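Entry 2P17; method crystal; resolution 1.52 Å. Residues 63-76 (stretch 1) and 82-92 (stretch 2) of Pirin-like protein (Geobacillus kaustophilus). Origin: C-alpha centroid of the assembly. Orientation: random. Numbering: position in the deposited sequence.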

# COMPACT_ATOMS: atom_id res chain seq x y z
N VAL A 63 -5.30 2.31 -4.87
CA VAL A 63 -5.46 2.18 -3.42
C VAL A 63 -4.76 3.35 -2.77
O VAL A 63 -3.54 3.48 -2.93
CB VAL A 63 -4.88 0.87 -2.90
CG1 VAL A 63 -5.15 0.74 -1.40
CG2 VAL A 63 -5.51 -0.34 -3.61
N THR A 64 -5.52 4.18 -2.06
CA THR A 64 -4.96 5.38 -1.42
C THR A 64 -4.88 5.18 0.07
O THR A 64 -5.84 4.72 0.68
CB THR A 64 -5.86 6.60 -1.66
OG1 THR A 64 -6.27 6.65 -3.03
CG2 THR A 64 -5.14 7.90 -1.31
N TYR A 65 -3.72 5.50 0.65
CA TYR A 65 -3.57 5.59 2.10
C TYR A 65 -3.28 7.05 2.44
O TYR A 65 -2.36 7.65 1.88
CB TYR A 65 -2.44 4.68 2.61
CG TYR A 65 -2.14 4.87 4.10
CD1 TYR A 65 -2.75 4.06 5.06
CD2 TYR A 65 -1.26 5.86 4.52
CE1 TYR A 65 -2.49 4.24 6.42
CE2 TYR A 65 -0.99 6.05 5.89
CZ TYR A 65 -1.61 5.25 6.82
OH TYR A 65 -1.34 5.45 8.17
N VAL A 66 -4.09 7.62 3.33
CA VAL A 66 -3.88 9.01 3.75
C VAL A 66 -2.99 9.04 4.99
O VAL A 66 -3.36 8.52 6.04
CB VAL A 66 -5.22 9.75 3.99
CG1 VAL A 66 -4.98 11.13 4.56
CG2 VAL A 66 -6.01 9.84 2.70
N ILE A 67 -1.80 9.61 4.85
CA ILE A 67 -0.88 9.73 5.98
C ILE A 67 -1.37 10.84 6.90
O ILE A 67 -1.47 10.65 8.12
CB ILE A 67 0.57 9.99 5.52
CG1 ILE A 67 1.05 8.89 4.56
CG2 ILE A 67 1.52 10.10 6.74
CD1 ILE A 67 2.37 9.20 3.84
N SER A 68 -1.68 12.00 6.31
CA SER A 68 -2.15 13.14 7.06
C SER A 68 -3.04 14.01 6.18
O SER A 68 -2.99 13.92 4.94
CB SER A 68 -0.98 13.95 7.63
OG SER A 68 -0.18 14.49 6.59
N GLY A 69 -3.84 14.86 6.81
CA GLY A 69 -4.76 15.73 6.09
C GLY A 69 -6.13 15.11 5.87
O GLY A 69 -6.36 13.95 6.23
N GLU A 70 -7.03 15.90 5.29
CA GLU A 70 -8.40 15.47 5.05
C GLU A 70 -8.64 15.47 3.55
O GLU A 70 -8.50 16.50 2.89
CB GLU A 70 -9.40 16.39 5.75
CG GLU A 70 -9.20 16.49 7.27
CD GLU A 70 -9.50 15.20 8.03
OE1 GLU A 70 -10.27 14.35 7.51
OE2 GLU A 70 -8.98 15.04 9.16
N LEU A 71 -8.96 14.29 3.02
CA LEU A 71 -9.12 14.11 1.57
C LEU A 71 -10.59 13.97 1.17
O LEU A 71 -11.34 13.25 1.81
CB LEU A 71 -8.33 12.88 1.10
CG LEU A 71 -8.22 12.60 -0.41
CD1 LEU A 71 -7.53 13.75 -1.13
CD2 LEU A 71 -7.47 11.30 -0.66
N GLU A 72 -10.96 14.68 0.11
CA GLU A 72 -12.27 14.52 -0.52
C GLU A 72 -12.10 13.66 -1.77
O GLU A 72 -11.32 14.00 -2.68
CB GLU A 72 -12.87 15.88 -0.90
CG GLU A 72 -13.22 16.72 0.30
CD GLU A 72 -13.68 18.13 -0.06
OE1 GLU A 72 -13.93 18.41 -1.26
OE2 GLU A 72 -13.79 18.95 0.86
N HIS A 73 -12.82 12.55 -1.81
CA HIS A 73 -12.78 11.66 -2.97
C HIS A 73 -14.03 11.82 -3.84
O HIS A 73 -15.14 11.93 -3.33
CB HIS A 73 -12.67 10.21 -2.54
CG HIS A 73 -12.95 9.23 -3.64
ND1 HIS A 73 -11.99 8.88 -4.57
CD2 HIS A 73 -14.07 8.56 -3.98
CE1 HIS A 73 -12.52 8.04 -5.44
NE2 HIS A 73 -13.78 7.82 -5.10
N PHE A 74 -13.83 11.81 -5.15
CA PHE A 74 -14.92 11.65 -6.09
C PHE A 74 -14.64 10.54 -7.08
O PHE A 74 -13.52 10.43 -7.58
CB PHE A 74 -15.18 12.96 -6.85
CG PHE A 74 -16.10 12.78 -8.02
CD1 PHE A 74 -17.47 12.71 -7.83
CD2 PHE A 74 -15.59 12.60 -9.30
CE1 PHE A 74 -18.34 12.50 -8.91
CE2 PHE A 74 -16.44 12.38 -10.38
CZ PHE A 74 -17.81 12.34 -10.18
N ASP A 75 -15.66 9.74 -7.38
CA ASP A 75 -15.63 8.94 -8.60
C ASP A 75 -17.01 8.86 -9.25
O ASP A 75 -18.04 9.08 -8.60
CB ASP A 75 -15.02 7.54 -8.35
CG ASP A 75 -15.92 6.65 -7.53
OD1 ASP A 75 -16.91 6.13 -8.10
OD2 ASP A 75 -15.64 6.47 -6.33
N SER A 76 -17.02 8.55 -10.54
CA SER A 76 -18.25 8.58 -11.34
C SER A 76 -19.15 7.37 -11.19
O SER A 76 -20.20 7.30 -11.82
CB SER A 76 -17.91 8.81 -12.82
OG SER A 76 -17.07 7.78 -13.32
N THR A 82 -15.13 10.81 1.83
CA THR A 82 -14.01 11.47 2.49
C THR A 82 -13.10 10.45 3.16
O THR A 82 -13.52 9.34 3.49
CB THR A 82 -14.47 12.50 3.55
OG1 THR A 82 -15.31 11.86 4.51
CG2 THR A 82 -15.20 13.68 2.90
N LEU A 83 -11.84 10.85 3.34
CA LEU A 83 -10.84 10.07 4.06
C LEU A 83 -10.09 10.99 4.98
O LEU A 83 -9.80 12.13 4.63
CB LEU A 83 -9.82 9.43 3.11
CG LEU A 83 -10.12 8.19 2.25
CD1 LEU A 83 -8.85 7.72 1.57
CD2 LEU A 83 -10.75 7.04 3.02
N GLY A 84 -9.76 10.48 6.17
CA GLY A 84 -8.89 11.21 7.09
C GLY A 84 -7.60 10.47 7.36
O GLY A 84 -7.34 9.42 6.74
N PRO A 85 -6.76 11.00 8.27
CA PRO A 85 -5.49 10.38 8.58
C PRO A 85 -5.63 8.91 8.97
O PRO A 85 -6.43 8.58 9.85
CB PRO A 85 -4.97 11.22 9.76
CG PRO A 85 -5.53 12.55 9.50
CD PRO A 85 -6.93 12.27 8.99
N GLY A 86 -4.87 8.06 8.30
CA GLY A 86 -4.87 6.63 8.58
C GLY A 86 -5.90 5.81 7.81
O GLY A 86 -5.91 4.59 7.93
N ASP A 87 -6.74 6.48 7.03
CA ASP A 87 -7.80 5.80 6.27
C ASP A 87 -7.32 5.39 4.89
O ASP A 87 -6.35 5.95 4.35
CB ASP A 87 -9.02 6.71 6.12
CG ASP A 87 -9.73 6.99 7.44
OD1 ASP A 87 -9.66 6.14 8.37
OD2 ASP A 87 -10.36 8.06 7.53
N VAL A 88 -8.01 4.41 4.31
CA VAL A 88 -7.68 3.87 2.99
C VAL A 88 -8.92 3.84 2.11
O VAL A 88 -10.04 3.74 2.61
CB VAL A 88 -7.04 2.45 3.15
CG1 VAL A 88 -6.94 1.69 1.82
CG2 VAL A 88 -5.65 2.55 3.80
N GLN A 89 -8.73 4.00 0.81
CA GLN A 89 -9.80 3.70 -0.14
C GLN A 89 -9.28 2.78 -1.24
O GLN A 89 -8.10 2.85 -1.61
CB GLN A 89 -10.42 4.97 -0.73
CG GLN A 89 -9.43 5.79 -1.55
CD GLN A 89 -9.92 7.20 -1.89
OE1 GLN A 89 -11.05 7.59 -1.58
NE2 GLN A 89 -9.05 7.98 -2.52
N TRP A 90 -10.17 1.94 -1.74
CA TRP A 90 -9.83 0.94 -2.74
C TRP A 90 -10.77 1.16 -3.92
O TRP A 90 -11.98 0.93 -3.80
CB TRP A 90 -10.04 -0.45 -2.14
CG TRP A 90 -9.25 -1.55 -2.78
CD1 TRP A 90 -9.47 -2.14 -4.01
CD2 TRP A 90 -8.11 -2.20 -2.22
NE1 TRP A 90 -8.53 -3.12 -4.23
CE2 TRP A 90 -7.68 -3.17 -3.15
CE3 TRP A 90 -7.40 -2.04 -1.01
CZ2 TRP A 90 -6.56 -3.99 -2.91
CZ3 TRP A 90 -6.29 -2.85 -0.78
CH2 TRP A 90 -5.89 -3.81 -1.72
N MSE A 91 -10.23 1.62 -5.04
CA MSE A 91 -11.08 1.92 -6.18
C MSE A 91 -10.75 0.98 -7.32
O MSE A 91 -9.63 0.97 -7.82
CB MSE A 91 -10.92 3.37 -6.62
CG MSE A 91 -11.93 3.75 -7.68
SE MSE A 91 -11.64 5.49 -8.50
CE MSE A 91 -10.57 6.34 -7.12
N THR A 92 -11.73 0.17 -7.70
CA THR A 92 -11.59 -0.71 -8.86
C THR A 92 -12.09 0.05 -10.08
O THR A 92 -13.28 0.37 -10.17
CB THR A 92 -12.41 -2.00 -8.67
OG1 THR A 92 -12.05 -2.60 -7.42
CG2 THR A 92 -12.17 -2.99 -9.81

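A β ladder fixes where side chains start; their rotamers decide what they meet, and this pirin-like protein offers a compact example. Two antiparallel ladders join the stretches, one through Val63 to Tyr65 with Val88 to Trp90, the other through Leu71 and Glu72 with Leu83 and Thr82. Thr64 and Gln89 form a hydrogen-bonded pair, their backbones linked by Thr64 N to Gln89 O (2.9 Å) and Gln89 N to Thr64 O (3.0 Å). Their side chains leave from the same face of the sheet. Gln89, with chi1 p and chi2 t, brings its amide back to the neighbouring strand, where NE2 donates to Thr64 OG1 at 3.1 Å and a nearly straight 172°. The same extended arm reaches the second ladder's strand: Gln89 OE1 lies 3.2 Å from His73 CB, although its approach to the imidazole is no hydrogen bond.

On the face shared by Val63, Tyr65, Val88 and Trp90, the contacts across the stretches are apolar packing. Val63, in t, sets CG2 3.5 Å from the centroid of the Trp90 six-membered ring and only 11° off its normal, a CH-pi contact, while its CG1 meets Val88 CG1 at 3.8 Å. Tyr65, also t, offers Val88 CG2 its ring edge, with CD1 at 3.5 Å.

Within its own stretch, His73 NE2 donates to Asp75 OD2 at 2.6 Å, while ND1 is satisfied elsewhere in the structure. Its ring edge faces selenomethionine Met91, whose CE comes within 3.1 Å of His73 CE1, a tight approach.

Between its two strands, the second stretch makes a type II turn from Gly84 to Asp87. Asp87, in m, accepts from Gly84 N at OD2 (2.8 Å), bracing the turn, while Gly86 N donates to Val66 O (2.8 Å). The positive phi of Gly86 suits glycine, since a CB would jam against the preceding carbonyl.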